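Local coordinates for protein alcohol dehydrogenase (Aeropyrum pernix, PDB 1H2B) that binds zinc and NAD and probably oxidises alcohols with NAD+ as the acceptor, as a four-chain member of the zinc-containing alcohol dehydrogenase family, at residues R253-G263 with L274-G285; A169-A180 with L198-M209. All blocks are in the same frame, centred on the assembly; numbering follows the deposited sequence. Where two conformers were deposited one is given.

Contact 1 (R253-G263 with L274-G285); sequences RGVNVAMDFVG and LLGRMGRLIIVG. With NAJ (nicotinamide-adenine-dinucleotide (acidic form)), chain I.
Asp260 O takes two backbone N-H groups from across the contact, Gly285 N at 2.8 Å and Val284 N at 3.1 Å, where two parallel strands of the Rossmann-type nucleotide-binding sheet end at the cofactor. Strands 257-260 and 279-283 run side by side, 15° apart, joined by a ladder in which Ala258 N bonds to Arg280 O and Ile282 N to Ala258 O. On the face with Ala258, its CB meets Leu275 CD2 and Leu281 CD1; on the other, Val257 CG1 lies against Ile282 CG1, and Arg280 reaches a salt bridge with Glu305. The Asp260 carboxylate swings anti to its own nitrogen (chi1 -176°), which lets OD1 receive Val262 N at 2.8 Å and Gly263 N at 2.9 Å: an Asx turn with Val262, extended to an Asx motif by Gly263, that fixes the loop after the strand, while OD2 bonds to Thr267. Gly263 and Gly285 pass so closely, 3.7 Å between CA atoms, that a side chain on either would clash. Val284 lays CG2 obliquely against Phe261 CE2 at 3.7 Å. Both loops grip NAD: Val262 O accepts from the ribose O3D, and Val284 O receives the carboxamide N7N at 3.0 Å, with an N-H...O angle of 165°.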
loop_
_atom_site.group_PDB
_atom_site.type_symbol
_atom_site.label_atom_id
_atom_site.label_comp_id
_atom_site.label_asym_id
_atom_site.label_seq_id
_atom_site.Cartn_x
_atom_site.Cartn_y
_atom_site.Cartn_z
ATOM N N ARG B 253 3.765 20.242 -16.836
ATOM C CA ARG B 253 3.245 19.497 -15.709
ATOM C C ARG B 253 4.359 18.966 -14.783
ATOM O O ARG B 253 4.058 18.586 -13.641
ATOM C CB ARG B 253 2.418 18.340 -16.216
ATOM C CG ARG B 253 1.214 18.848 -17.036
ATOM C CD ARG B 253 0.034 17.908 -17.092
ATOM N NE ARG B 253 -0.874 18.154 -15.974
ATOM C CZ ARG B 253 -1.221 17.246 -15.062
ATOM N NH1 ARG B 253 -0.748 16.003 -15.126
ATOM N NH2 ARG B 253 -2.049 17.589 -14.082
ATOM N N GLY B 254 5.590 18.904 -15.286
ATOM C CA GLY B 254 6.678 18.252 -14.553
ATOM C C GLY B 254 6.516 16.739 -14.511
ATOM O O GLY B 254 5.596 16.149 -15.095
ATOM N N VAL B 255 7.412 16.079 -13.777
ATOM C CA VAL B 255 7.421 14.623 -13.703
ATOM C C VAL B 255 6.747 14.094 -12.460
ATOM O O VAL B 255 6.747 14.708 -11.393
ATOM C CB VAL B 255 8.849 14.049 -13.823
ATOM C CG1 VAL B 255 9.512 14.510 -15.146
ATOM C CG2 VAL B 255 9.726 14.480 -12.643
ATOM N N ASN B 256 6.178 12.913 -12.610
ATOM C CA ASN B 256 5.567 12.222 -11.482
ATOM C C ASN B 256 6.613 11.721 -10.489
ATOM O O ASN B 256 6.376 11.682 -9.257
ATOM C CB ASN B 256 4.745 11.055 -12.012
ATOM C CG ASN B 256 3.667 11.517 -12.966
ATOM O OD1 ASN B 256 3.901 11.856 -14.116
ATOM N ND2 ASN B 256 2.444 11.582 -12.438
ATOM N N VAL B 257 7.759 11.281 -11.005
ATOM C CA VAL B 257 8.868 10.819 -10.147
ATOM C C VAL B 257 10.168 11.323 -10.780
ATOM O O VAL B 257 10.320 11.270 -11.997
ATOM C CB VAL B 257 8.963 9.305 -10.081
ATOM C CG1 VAL B 257 10.211 8.887 -9.279
ATOM C CG2 VAL B 257 7.721 8.690 -9.378
ATOM N N ALA B 258 11.044 11.898 -9.945
ATOM C CA ALA B 258 12.428 12.152 -10.379
ATOM C C ALA B 258 13.333 11.317 -9.509
ATOM O O ALA B 258 13.022 11.096 -8.342
ATOM C CB ALA B 258 12.781 13.622 -10.221
ATOM N N MET B 259 14.447 10.842 -10.075
ATOM C CA MET B 259 15.356 9.943 -9.356
ATOM C C MET B 259 16.743 10.519 -9.500
ATOM O O MET B 259 17.236 10.622 -10.604
ATOM C CB MET B 259 15.290 8.528 -9.972
ATOM C CG MET B 259 13.831 7.965 -9.981
ATOM S SD MET B 259 13.839 6.289 -10.525
ATOM C CE MET B 259 14.415 5.444 -9.063
ATOM N N ASP B 260 17.364 10.929 -8.380
ATOM C CA ASP B 260 18.695 11.527 -8.478
ATOM C C ASP B 260 19.735 10.447 -8.222
ATOM O O ASP B 260 19.895 10.008 -7.066
ATOM C CB ASP B 260 18.822 12.631 -7.428
ATOM C CG ASP B 260 20.137 13.354 -7.530
ATOM O OD1 ASP B 260 21.042 12.845 -8.217
ATOM O OD2 ASP B 260 20.320 14.450 -6.961
ATOM N N PHE B 261 20.357 9.969 -9.315
ATOM C CA PHE B 261 21.458 9.001 -9.246
ATOM C C PHE B 261 22.813 9.674 -9.433
ATOM O O PHE B 261 23.752 9.054 -9.945
ATOM C CB PHE B 261 21.249 7.901 -10.326
ATOM C CG PHE B 261 20.147 6.967 -10.001
ATOM C CD1 PHE B 261 18.899 7.055 -10.629
ATOM C CD2 PHE B 261 20.379 5.922 -9.114
ATOM C CE1 PHE B 261 17.878 6.095 -10.341
ATOM C CE2 PHE B 261 19.352 4.989 -8.785
ATOM C CZ PHE B 261 18.102 5.061 -9.455
ATOM N N VAL B 262 22.894 10.944 -9.013
ATOM C CA VAL B 262 24.162 11.709 -9.062
ATOM C C VAL B 262 24.531 12.181 -7.641
ATOM O O VAL B 262 25.626 11.856 -7.114
ATOM C CB VAL B 262 24.012 12.949 -9.943
ATOM C CG1 VAL B 262 25.407 13.650 -10.095
ATOM C CG2 VAL B 262 23.448 12.568 -11.338
ATOM N N GLY B 263 23.643 12.981 -7.041
ATOM C CA GLY B 263 23.849 13.391 -5.663
ATOM C C GLY B 263 24.750 14.592 -5.487
ATOM O O GLY B 263 25.031 14.964 -4.350
ATOM N N LEU B 274 12.011 19.584 -10.861
ATOM C CA LEU B 274 11.419 18.759 -11.945
ATOM C C LEU B 274 10.026 18.231 -11.598
ATOM O O LEU B 274 9.268 17.808 -12.479
ATOM C CB LEU B 274 12.312 17.557 -12.289
ATOM C CG LEU B 274 13.772 17.878 -12.647
ATOM C CD1 LEU B 274 14.555 16.596 -12.772
ATOM C CD2 LEU B 274 13.777 18.732 -13.919
ATOM N N LEU B 275 9.681 18.265 -10.314
ATOM C CA LEU B 275 8.489 17.554 -9.852
ATOM C C LEU B 275 7.181 18.268 -10.163
ATOM O O LEU B 275 7.024 19.489 -9.964
ATOM C CB LEU B 275 8.550 17.372 -8.334
ATOM C CG LEU B 275 9.743 16.550 -7.824
ATOM C CD1 LEU B 275 9.677 16.533 -6.278
ATOM C CD2 LEU B 275 9.819 15.103 -8.381
ATOM N N GLY B 276 6.223 17.474 -10.614
ATOM C CA GLY B 276 4.866 17.959 -10.750
ATOM C C GLY B 276 4.094 17.772 -9.453
ATOM O O GLY B 276 4.664 17.394 -8.420
ATOM N N ARG B 277 2.777 18.009 -9.517
ATOM C CA ARG B 277 1.947 17.857 -8.296
ATOM C C ARG B 277 1.925 16.426 -7.799
ATOM O O ARG B 277 1.783 15.462 -8.571
ATOM C CB ARG B 277 0.525 18.333 -8.587
ATOM C CG ARG B 277 0.498 19.772 -8.990
ATOM C CD ARG B 277 -0.907 20.380 -9.008
ATOM N NE ARG B 277 -1.430 20.557 -7.628
ATOM C CZ ARG B 277 -1.086 21.499 -6.756
ATOM N NH1 ARG B 277 -0.217 22.453 -7.059
ATOM N NH2 ARG B 277 -1.692 21.519 -5.565
ATOM N N MET B 278 2.094 16.277 -6.484
ATOM C CA MET B 278 2.237 14.946 -5.848
ATOM C C MET B 278 3.494 14.209 -6.306
ATOM O O MET B 278 3.643 13.011 -6.099
ATOM C CB MET B 278 0.986 14.079 -5.968
ATOM C CG MET B 278 -0.127 14.664 -5.157
ATOM S SD MET B 278 -1.600 13.597 -5.083
ATOM C CE MET B 278 -2.026 13.477 -6.681
ATOM N N GLY B 279 4.417 14.966 -6.877
ATOM C CA GLY B 279 5.642 14.397 -7.396
ATOM C C GLY B 279 6.542 13.884 -6.267
ATOM O O GLY B 279 6.450 14.334 -5.123
ATOM N N ARG B 280 7.418 12.966 -6.626
ATOM C CA ARG B 280 8.299 12.303 -5.649
ATOM C C ARG B 280 9.687 12.309 -6.187
ATOM O O ARG B 280 9.931 11.854 -7.337
ATOM C CB ARG B 280 7.884 10.880 -5.412
ATOM C CG ARG B 280 6.431 10.724 -4.878
ATOM C CD ARG B 280 5.974 9.316 -4.990
ATOM N NE ARG B 280 6.777 8.407 -4.165
ATOM C CZ ARG B 280 7.006 7.138 -4.428
ATOM N NH1 ARG B 280 6.517 6.611 -5.560
ATOM N NH2 ARG B 280 7.763 6.400 -3.613
ATOM N N LEU B 281 10.603 12.843 -5.378
ATOM C CA LEU B 281 12.033 12.771 -5.714
ATOM C C LEU B 281 12.655 11.641 -4.913
ATOM O O LEU B 281 12.657 11.683 -3.676
ATOM C CB LEU B 281 12.722 14.115 -5.420
ATOM C CG LEU B 281 14.263 14.110 -5.492
ATOM C CD1 LEU B 281 14.794 13.743 -6.881
ATOM C CD2 LEU B 281 14.716 15.505 -5.037
ATOM N N ILE B 282 13.186 10.643 -5.607
ATOM C CA ILE B 282 13.877 9.554 -4.937
ATOM C C ILE B 282 15.344 9.906 -4.936
ATOM O O ILE B 282 15.952 10.084 -6.007
ATOM C CB ILE B 282 13.648 8.197 -5.642
ATOM C CG1 ILE B 282 12.158 7.940 -5.952
ATOM C CG2 ILE B 282 14.308 7.074 -4.816
ATOM C CD1 ILE B 282 11.258 8.089 -4.810
ATOM N N ILE B 283 15.889 10.146 -3.743
ATOM C CA ILE B 283 17.293 10.539 -3.578
ATOM C C ILE B 283 18.151 9.294 -3.332
ATOM O O ILE B 283 17.959 8.578 -2.336
ATOM C CB ILE B 283 17.426 11.541 -2.410
ATOM C CG1 ILE B 283 16.669 12.810 -2.796
ATOM C CG2 ILE B 283 18.902 11.865 -2.105
ATOM C CD1 ILE B 283 16.510 13.812 -1.604
ATOM N N VAL B 284 19.077 9.064 -4.270
ATOM C CA VAL B 284 19.955 7.906 -4.226
ATOM C C VAL B 284 21.392 8.388 -4.152
ATOM O O VAL B 284 22.158 7.998 -3.239
ATOM C CB VAL B 284 19.782 6.988 -5.456
ATOM C CG1 VAL B 284 20.773 5.840 -5.308
ATOM C CG2 VAL B 284 18.342 6.480 -5.537
ATOM N N GLY B 285 21.778 9.227 -5.111
ATOM C CA GLY B 285 23.096 9.880 -5.004
ATOM C C GLY B 285 23.186 10.760 -3.759
ATOM O O GLY B 285 22.170 11.270 -3.263
HETATM P PA NAJ I . 28.760 7.524 -11.489
HETATM O O1A NAJ I . 29.954 8.423 -11.333
HETATM O O2A NAJ I . 28.902 6.211 -12.277
HETATM O O5B NAJ I . 27.560 8.246 -12.256
HETATM C C5B NAJ I . 27.225 9.623 -12.034
HETATM C C4B NAJ I . 26.560 10.056 -13.330
HETATM O O4B NAJ I . 26.012 11.369 -13.099
HETATM C C3B NAJ I . 27.511 10.108 -14.526
HETATM O O3B NAJ I . 26.961 9.443 -15.675
HETATM C C2B NAJ I . 27.617 11.618 -14.688
HETATM O O2B NAJ I . 27.977 12.039 -16.012
HETATM C C1B NAJ I . 26.231 12.133 -14.277
HETATM N N9A NAJ I . 26.181 13.546 -13.904
HETATM C C8A NAJ I . 27.142 14.359 -13.288
HETATM N N7A NAJ I . 26.626 15.605 -13.109
HETATM C C5A NAJ I . 25.357 15.601 -13.610
HETATM C C6A NAJ I . 24.376 16.557 -13.706
HETATM N N6A NAJ I . 24.550 17.824 -13.305
HETATM N N1A NAJ I . 23.156 16.195 -14.215
HETATM C C2A NAJ I . 22.908 14.923 -14.701
HETATM N N3A NAJ I . 23.889 13.997 -14.625
HETATM C C4A NAJ I . 25.093 14.337 -14.093
HETATM O O3 NAJ I . 28.222 7.254 -10.018
HETATM P PN NAJ I . 27.506 5.938 -9.416
HETATM O O1N NAJ I . 28.509 4.995 -8.934
HETATM O O2N NAJ I . 26.457 5.483 -10.350
HETATM O O5D NAJ I . 26.879 6.579 -8.084
HETATM C C5D NAJ I . 25.832 7.535 -8.233
HETATM C C4D NAJ I . 25.581 8.214 -6.896
HETATM O O4D NAJ I . 24.917 7.267 -6.040
HETATM C C3D NAJ I . 26.854 8.603 -6.146
HETATM O O3D NAJ I . 26.548 9.732 -5.306
HETATM C C2D NAJ I . 27.120 7.376 -5.263
HETATM O O2D NAJ I . 27.926 7.606 -4.141
HETATM C C1D NAJ I . 25.664 7.076 -4.863
HETATM N N1N NAJ I . 25.353 5.761 -4.302
HETATM C C2N NAJ I . 24.267 5.704 -3.479
HETATM C C3N NAJ I . 23.864 4.487 -2.958
HETATM C C7N NAJ I . 22.712 4.443 -2.008
HETATM O O7N NAJ I . 22.453 3.232 -1.488
HETATM N N7N NAJ I . 21.910 5.471 -1.711
HETATM C C4N NAJ I . 24.536 3.261 -3.275
HETATM C C5N NAJ I . 25.542 3.374 -4.276
HETATM C C6N NAJ I . 25.957 4.605 -4.745
HETATM O O HOH W 1 1.724 18.504 -12.200
HETATM O O HOH W 2 4.352 10.352 -8.031
#

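Contact 2 (A169-A180 with L198-M209). With NAJ (nicotinamide-adenine-dinucleotide (acidic form)), chain I.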
loop_
_atom_site.group_PDB
_atom_site.type_symbol
_atom_site.label_atom_id
_atom_site.label_comp_id
_atom_site.label_asym_id
_atom_site.label_seq_id
_atom_site.Cartn_x
_atom_site.Cartn_y
_atom_site.Cartn_z
ATOM N N ALA B 169 25.402 -1.287 -7.270
ATOM C CA ALA B 169 24.742 -0.407 -8.251
ATOM C C ALA B 169 23.364 -0.929 -8.639
ATOM O O ALA B 169 22.370 -0.163 -8.609
ATOM C CB ALA B 169 25.580 -0.249 -9.525
ATOM N N GLY B 170 23.281 -2.230 -8.960
ATOM C CA GLY B 170 22.009 -2.784 -9.412
ATOM C C GLY B 170 20.955 -2.822 -8.319
ATOM O O GLY B 170 19.827 -2.366 -8.556
ATOM N N ILE B 171 21.312 -3.371 -7.157
ATOM C CA ILE B 171 20.315 -3.541 -6.084
ATOM C C ILE B 171 19.803 -2.134 -5.656
ATOM O O ILE B 171 18.605 -1.978 -5.399
ATOM C CB ILE B 171 20.879 -4.383 -4.920
ATOM C CG1 ILE B 171 19.779 -4.635 -3.882
ATOM C CG2 ILE B 171 22.124 -3.697 -4.271
ATOM C CD1 ILE B 171 20.276 -5.306 -2.596
ATOM N N THR B 172 20.706 -1.153 -5.607
ATOM C CA THR B 172 20.297 0.205 -5.211
ATOM C C THR B 172 19.317 0.775 -6.241
ATOM O O THR B 172 18.255 1.344 -5.883
ATOM C CB THR B 172 21.519 1.112 -5.072
ATOM O OG1 THR B 172 22.413 0.539 -4.120
ATOM C CG2 THR B 172 21.085 2.497 -4.542
ATOM N N ALA B 173 19.639 0.628 -7.538
ATOM C CA ALA B 173 18.728 1.103 -8.566
ATOM C C ALA B 173 17.392 0.357 -8.471
ATOM O O ALA B 173 16.350 0.971 -8.627
ATOM C CB ALA B 173 19.360 0.922 -9.974
ATOM N N TYR B 174 17.426 -0.945 -8.177
ATOM C CA TYR B 174 16.203 -1.753 -8.123
ATOM C C TYR B 174 15.273 -1.376 -6.978
ATOM O O TYR B 174 14.061 -1.175 -7.210
ATOM C CB TYR B 174 16.611 -3.265 -8.034
ATOM C CG TYR B 174 15.438 -4.187 -8.053
ATOM C CD1 TYR B 174 15.055 -4.856 -6.896
ATOM C CD2 TYR B 174 14.753 -4.414 -9.248
ATOM C CE1 TYR B 174 13.976 -5.702 -6.899
ATOM C CE2 TYR B 174 13.666 -5.266 -9.278
ATOM C CZ TYR B 174 13.282 -5.897 -8.090
ATOM O OH TYR B 174 12.194 -6.755 -8.142
ATOM N N ARG B 175 15.829 -1.203 -5.767
ATOM C CA ARG B 175 14.993 -0.726 -4.662
ATOM C C ARG B 175 14.422 0.639 -4.959
ATOM O O ARG B 175 13.234 0.907 -4.690
ATOM C CB ARG B 175 15.762 -0.694 -3.346
ATOM C CG ARG B 175 14.888 -0.274 -2.153
ATOM C CD ARG B 175 15.696 -0.395 -0.892
ATOM N NE ARG B 175 15.058 0.028 0.348
ATOM C CZ ARG B 175 14.483 -0.781 1.223
ATOM N NH1 ARG B 175 14.355 -2.079 0.984
ATOM N NH2 ARG B 175 14.015 -0.301 2.359
ATOM N N ALA B 176 15.238 1.525 -5.540
ATOM C CA ALA B 176 14.740 2.848 -5.852
ATOM C C ALA B 176 13.645 2.810 -6.903
ATOM O O ALA B 176 12.694 3.573 -6.822
ATOM C CB ALA B 176 15.948 3.739 -6.312
ATOM N N VAL B 177 13.794 1.943 -7.914
ATOM C CA VAL B 177 12.761 1.829 -8.957
ATOM C C VAL B 177 11.495 1.217 -8.375
ATOM O O VAL B 177 10.387 1.621 -8.770
ATOM C CB VAL B 177 13.305 1.071 -10.193
ATOM C CG1 VAL B 177 12.129 0.639 -11.114
ATOM C CG2 VAL B 177 14.336 1.970 -10.952
ATOM N N LYS B 178 11.627 0.255 -7.466
ATOM C CA LYS B 178 10.429 -0.240 -6.725
ATOM C C LYS B 178 9.708 0.889 -6.044
ATOM O O LYS B 178 8.464 0.984 -6.137
ATOM C CB LYS B 178 10.819 -1.285 -5.694
ATOM C CG LYS B 178 11.325 -2.557 -6.309
ATOM C CD LYS B 178 11.221 -3.712 -5.310
ATOM C CE LYS B 178 10.561 -4.906 -5.943
ATOM N NZ LYS B 178 10.009 -5.963 -5.016
ATOM N N LYS B 179 10.436 1.778 -5.358
ATOM C CA LYS B 179 9.789 2.943 -4.763
ATOM C C LYS B 179 9.067 3.775 -5.836
ATOM O O LYS B 179 7.887 4.116 -5.695
ATOM C CB LYS B 179 10.802 3.855 -4.037
ATOM C CG LYS B 179 11.392 3.289 -2.753
ATOM C CD LYS B 179 12.283 4.373 -2.185
ATOM C CE LYS B 179 12.680 4.067 -0.758
ATOM N NZ LYS B 179 13.433 2.810 -0.685
ATOM N N ALA B 180 9.742 4.032 -6.951
ATOM C CA ALA B 180 9.182 4.845 -8.027
ATOM C C ALA B 180 7.897 4.241 -8.561
ATOM O O ALA B 180 6.947 4.991 -8.833
ATOM C CB ALA B 180 10.202 5.003 -9.163
ATOM N N LEU B 198 24.937 3.328 -11.446
ATOM C CA LEU B 198 23.594 3.020 -10.998
ATOM C C LEU B 198 22.537 3.431 -12.058
ATOM O O LEU B 198 21.614 2.652 -12.367
ATOM C CB LEU B 198 23.287 3.780 -9.702
ATOM C CG LEU B 198 23.722 3.081 -8.446
ATOM C CD1 LEU B 198 25.240 3.085 -8.289
ATOM C CD2 LEU B 198 23.018 3.781 -7.286
ATOM N N GLY B 199 22.664 4.651 -12.593
ATOM C CA GLY B 199 21.637 5.203 -13.442
ATOM C C GLY B 199 21.351 4.414 -14.716
ATOM O O GLY B 199 20.185 4.326 -15.110
ATOM N N HIS B 200 22.386 3.889 -15.372
ATOM C CA HIS B 200 22.144 3.151 -16.609
ATOM C C HIS B 200 21.400 1.858 -16.340
ATOM O O HIS B 200 20.606 1.396 -17.170
ATOM C CB HIS B 200 23.446 2.955 -17.394
ATOM C CG HIS B 200 24.179 1.703 -17.035
ATOM N ND1 HIS B 200 24.975 1.614 -15.923
ATOM C CD2 HIS B 200 24.271 0.501 -17.671
ATOM C CE1 HIS B 200 25.505 0.402 -15.858
ATOM N NE2 HIS B 200 25.108 -0.290 -16.917
ATOM N N ILE B 201 21.561 1.305 -15.128
ATOM C CA ILE B 201 20.748 0.178 -14.724
ATOM C C ILE B 201 19.338 0.630 -14.466
ATOM O O ILE B 201 18.376 -0.002 -14.897
ATOM C CB ILE B 201 21.361 -0.526 -13.476
ATOM C CG1 ILE B 201 22.785 -0.998 -13.840
ATOM C CG2 ILE B 201 20.493 -1.719 -13.073
ATOM C CD1 ILE B 201 23.561 -1.628 -12.654
ATOM N N ALA B 202 19.190 1.776 -13.787
ATOM C CA ALA B 202 17.842 2.277 -13.496
ATOM C C ALA B 202 17.035 2.540 -14.776
ATOM O O ALA B 202 15.839 2.280 -14.794
ATOM C CB ALA B 202 17.903 3.533 -12.624
ATOM N N VAL B 203 17.685 3.020 -15.841
ATOM C CA VAL B 203 16.948 3.231 -17.107
ATOM C C VAL B 203 16.305 1.925 -17.548
ATOM O O VAL B 203 15.110 1.903 -17.874
ATOM C CB VAL B 203 17.879 3.753 -18.251
ATOM C CG1 VAL B 203 17.139 3.717 -19.647
ATOM C CG2 VAL B 203 18.377 5.163 -17.945
ATOM N N GLN B 204 17.084 0.841 -17.548
ATOM C CA GLN B 204 16.564 -0.463 -17.940
ATOM C C GLN B 204 15.453 -0.931 -17.011
ATOM O O GLN B 204 14.432 -1.446 -17.443
ATOM C CB GLN B 204 17.672 -1.520 -17.923
ATOM C CG GLN B 204 18.818 -1.210 -18.853
ATOM C CD GLN B 204 19.939 -2.202 -18.676
ATOM O OE1 GLN B 204 19.759 -3.410 -18.960
ATOM N NE2 GLN B 204 21.072 -1.740 -18.145
ATOM N N LEU B 205 15.652 -0.758 -15.720
ATOM C CA LEU B 205 14.649 -1.214 -14.789
ATOM C C LEU B 205 13.339 -0.439 -14.873
ATOM O O LEU B 205 12.305 -1.034 -14.686
ATOM C CB LEU B 205 15.210 -1.160 -13.356
ATOM C CG LEU B 205 16.362 -2.122 -13.098
ATOM C CD1 LEU B 205 16.911 -1.889 -11.687
ATOM C CD2 LEU B 205 15.870 -3.557 -13.185
ATOM N N LEU B 206 13.404 0.866 -15.124
ATOM C CA LEU B 206 12.189 1.673 -15.286
ATOM C C LEU B 206 11.381 1.127 -16.482
ATOM O O LEU B 206 10.151 1.082 -16.427
ATOM C CB LEU B 206 12.500 3.150 -15.427
ATOM C CG LEU B 206 13.000 3.877 -14.144
ATOM C CD1 LEU B 206 13.689 5.194 -14.486
ATOM C CD2 LEU B 206 11.737 4.071 -13.234
ATOM N N LYS B 207 12.069 0.675 -17.528
ATOM C CA LYS B 207 11.323 0.097 -18.661
ATOM C C LYS B 207 10.699 -1.279 -18.416
ATOM O O LYS B 207 9.672 -1.621 -19.028
ATOM C CB LYS B 207 12.239 0.031 -19.896
ATOM C CG LYS B 207 12.706 1.390 -20.414
ATOM C CD LYS B 207 11.566 2.305 -20.864
ATOM C CE LYS B 207 10.792 1.693 -22.025
ATOM N NZ LYS B 207 9.888 2.692 -22.647
ATOM N N VAL B 208 11.359 -2.089 -17.598
ATOM C CA VAL B 208 10.947 -3.423 -17.246
ATOM C C VAL B 208 9.849 -3.381 -16.186
ATOM O O VAL B 208 8.914 -4.217 -16.209
ATOM C CB VAL B 208 12.186 -4.223 -16.653
ATOM C CG1 VAL B 208 11.732 -5.517 -16.004
ATOM C CG2 VAL B 208 13.200 -4.461 -17.743
ATOM N N MET B 209 9.967 -2.420 -15.249
ATOM C CA MET B 209 9.191 -2.471 -14.023
ATOM C C MET B 209 8.013 -1.484 -13.975
ATOM O O MET B 209 7.153 -1.577 -13.083
ATOM C CB MET B 209 10.077 -2.276 -12.813
ATOM C CG MET B 209 10.864 -3.518 -12.542
ATOM S SD MET B 209 12.156 -3.057 -11.512
ATOM C CE MET B 209 11.211 -2.808 -10.014
HETATM P PA NAJ I . 28.760 7.524 -11.489
HETATM O O1A NAJ I . 29.954 8.423 -11.333
HETATM O O2A NAJ I . 28.902 6.211 -12.277
HETATM O O5B NAJ I . 27.560 8.246 -12.256
HETATM C C5B NAJ I . 27.225 9.623 -12.034
HETATM C C4B NAJ I . 26.560 10.056 -13.330
HETATM O O4B NAJ I . 26.012 11.369 -13.099
HETATM C C3B NAJ I . 27.511 10.108 -14.526
HETATM O O3B NAJ I . 26.961 9.443 -15.675
HETATM C C2B NAJ I . 27.617 11.618 -14.688
HETATM O O2B NAJ I . 27.977 12.039 -16.012
HETATM C C1B NAJ I . 26.231 12.133 -14.277
HETATM N N9A NAJ I . 26.181 13.546 -13.904
HETATM C C8A NAJ I . 27.142 14.359 -13.288
HETATM N N7A NAJ I . 26.626 15.605 -13.109
HETATM C C5A NAJ I . 25.357 15.601 -13.610
HETATM C C6A NAJ I . 24.376 16.557 -13.706
HETATM N N6A NAJ I . 24.550 17.824 -13.305
HETATM N N1A NAJ I . 23.156 16.195 -14.215
HETATM C C2A NAJ I . 22.908 14.923 -14.701
HETATM N N3A NAJ I . 23.889 13.997 -14.625
HETATM C C4A NAJ I . 25.093 14.337 -14.093
HETATM O O3 NAJ I . 28.222 7.254 -10.018
HETATM P PN NAJ I . 27.506 5.938 -9.416
HETATM O O1N NAJ I . 28.509 4.995 -8.934
HETATM O O2N NAJ I . 26.457 5.483 -10.350
HETATM O O5D NAJ I . 26.879 6.579 -8.084
HETATM C C5D NAJ I . 25.832 7.535 -8.233
HETATM C C4D NAJ I . 25.581 8.214 -6.896
HETATM O O4D NAJ I . 24.917 7.267 -6.040
HETATM C C3D NAJ I . 26.854 8.603 -6.146
HETATM O O3D NAJ I . 26.548 9.732 -5.306
HETATM C C2D NAJ I . 27.120 7.376 -5.263
HETATM O O2D NAJ I . 27.926 7.606 -4.141
HETATM C C1D NAJ I . 25.664 7.076 -4.863
HETATM N N1N NAJ I . 25.353 5.761 -4.302
HETATM C C2N NAJ I . 24.267 5.704 -3.479
HETATM C C3N NAJ I . 23.864 4.487 -2.958
HETATM C C7N NAJ I . 22.712 4.443 -2.008
HETATM O O7N NAJ I . 22.453 3.232 -1.488
HETATM N N7N NAJ I . 21.910 5.471 -1.711
HETATM C C4N NAJ I . 24.536 3.261 -3.275
HETATM C C5N NAJ I . 25.542 3.374 -4.276
HETATM C C6N NAJ I . 25.957 4.605 -4.745
#
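Leu198 lies over the backbone of Ala169, its CG 3.5 Å from Ala169 O, and spreads its two methyls along helix 169-180. CD1 meets Ala169 CB at 3.6 Å; CD2 touches Thr172 CG2, also at 3.6 Å. The helices cross at -46° with their axes 8.4 Å apart, a knobs-into-holes packing beside the Rossmann-type sheet. Gly170, Ala173 and Ala202 let the backbones come close: Ala173 drops its CB among Leu198, Ile201, Ala202 and Leu205. The bulkier Val177 fills a second hole among Ala202, Leu205, Leu206 and Met209. Leu205 answers as a knob in the reverse direction, its CD1 3.6 Å from Tyr174 CA and near the ring plane at the Tyr174 edge. Further along, Met209, in one of its two conformers, crosses Tyr174 at about a right angle in a Met-aromatic contact, SD 3.5 Å from CE2 and oblique to the ring. With Tyr174 CG anti to the backbone N (chi1 -177°), the ring leans to that sulfur, while its hydroxyl bonds to Glu317. At the cofactor end Leu198 N donates to the NAD phosphate oxygen O2N at 2.9 Å, nearly straight, and Thr172 CG2 packs on the carboxamide. Cutting Leu198 back to an alanine would probably leave a gap against Ala169 and Thr172 and beside the phosphate. No hydrogen bond links the two segments, so between them the join rests on apolar fit, whereas a backbone amide holds the phosphate.

Overall arrangement
Contact 2 closes before contact 1 opens along the chain, and their centres lie about 14 Å apart. Helices 166-181 and 197-209 pack on one face of the parallel six-stranded sheet, and strand 189-193, which joins them in sequence, is the sheet neighbour of strand 255-260. The two contacts meet directly: Phe261 CE1 lies 3.4 Å from Ala202 CB, Val284 CG1 lies 3.4 Å from Thr172 CG2, and Arg280 NH1 probably bonds to Lys179 O. Both converge on the nicotinamide half of the same NAD. Salt bridges from each also reach the second subunit, tying the cofactor-binding region to the assembly.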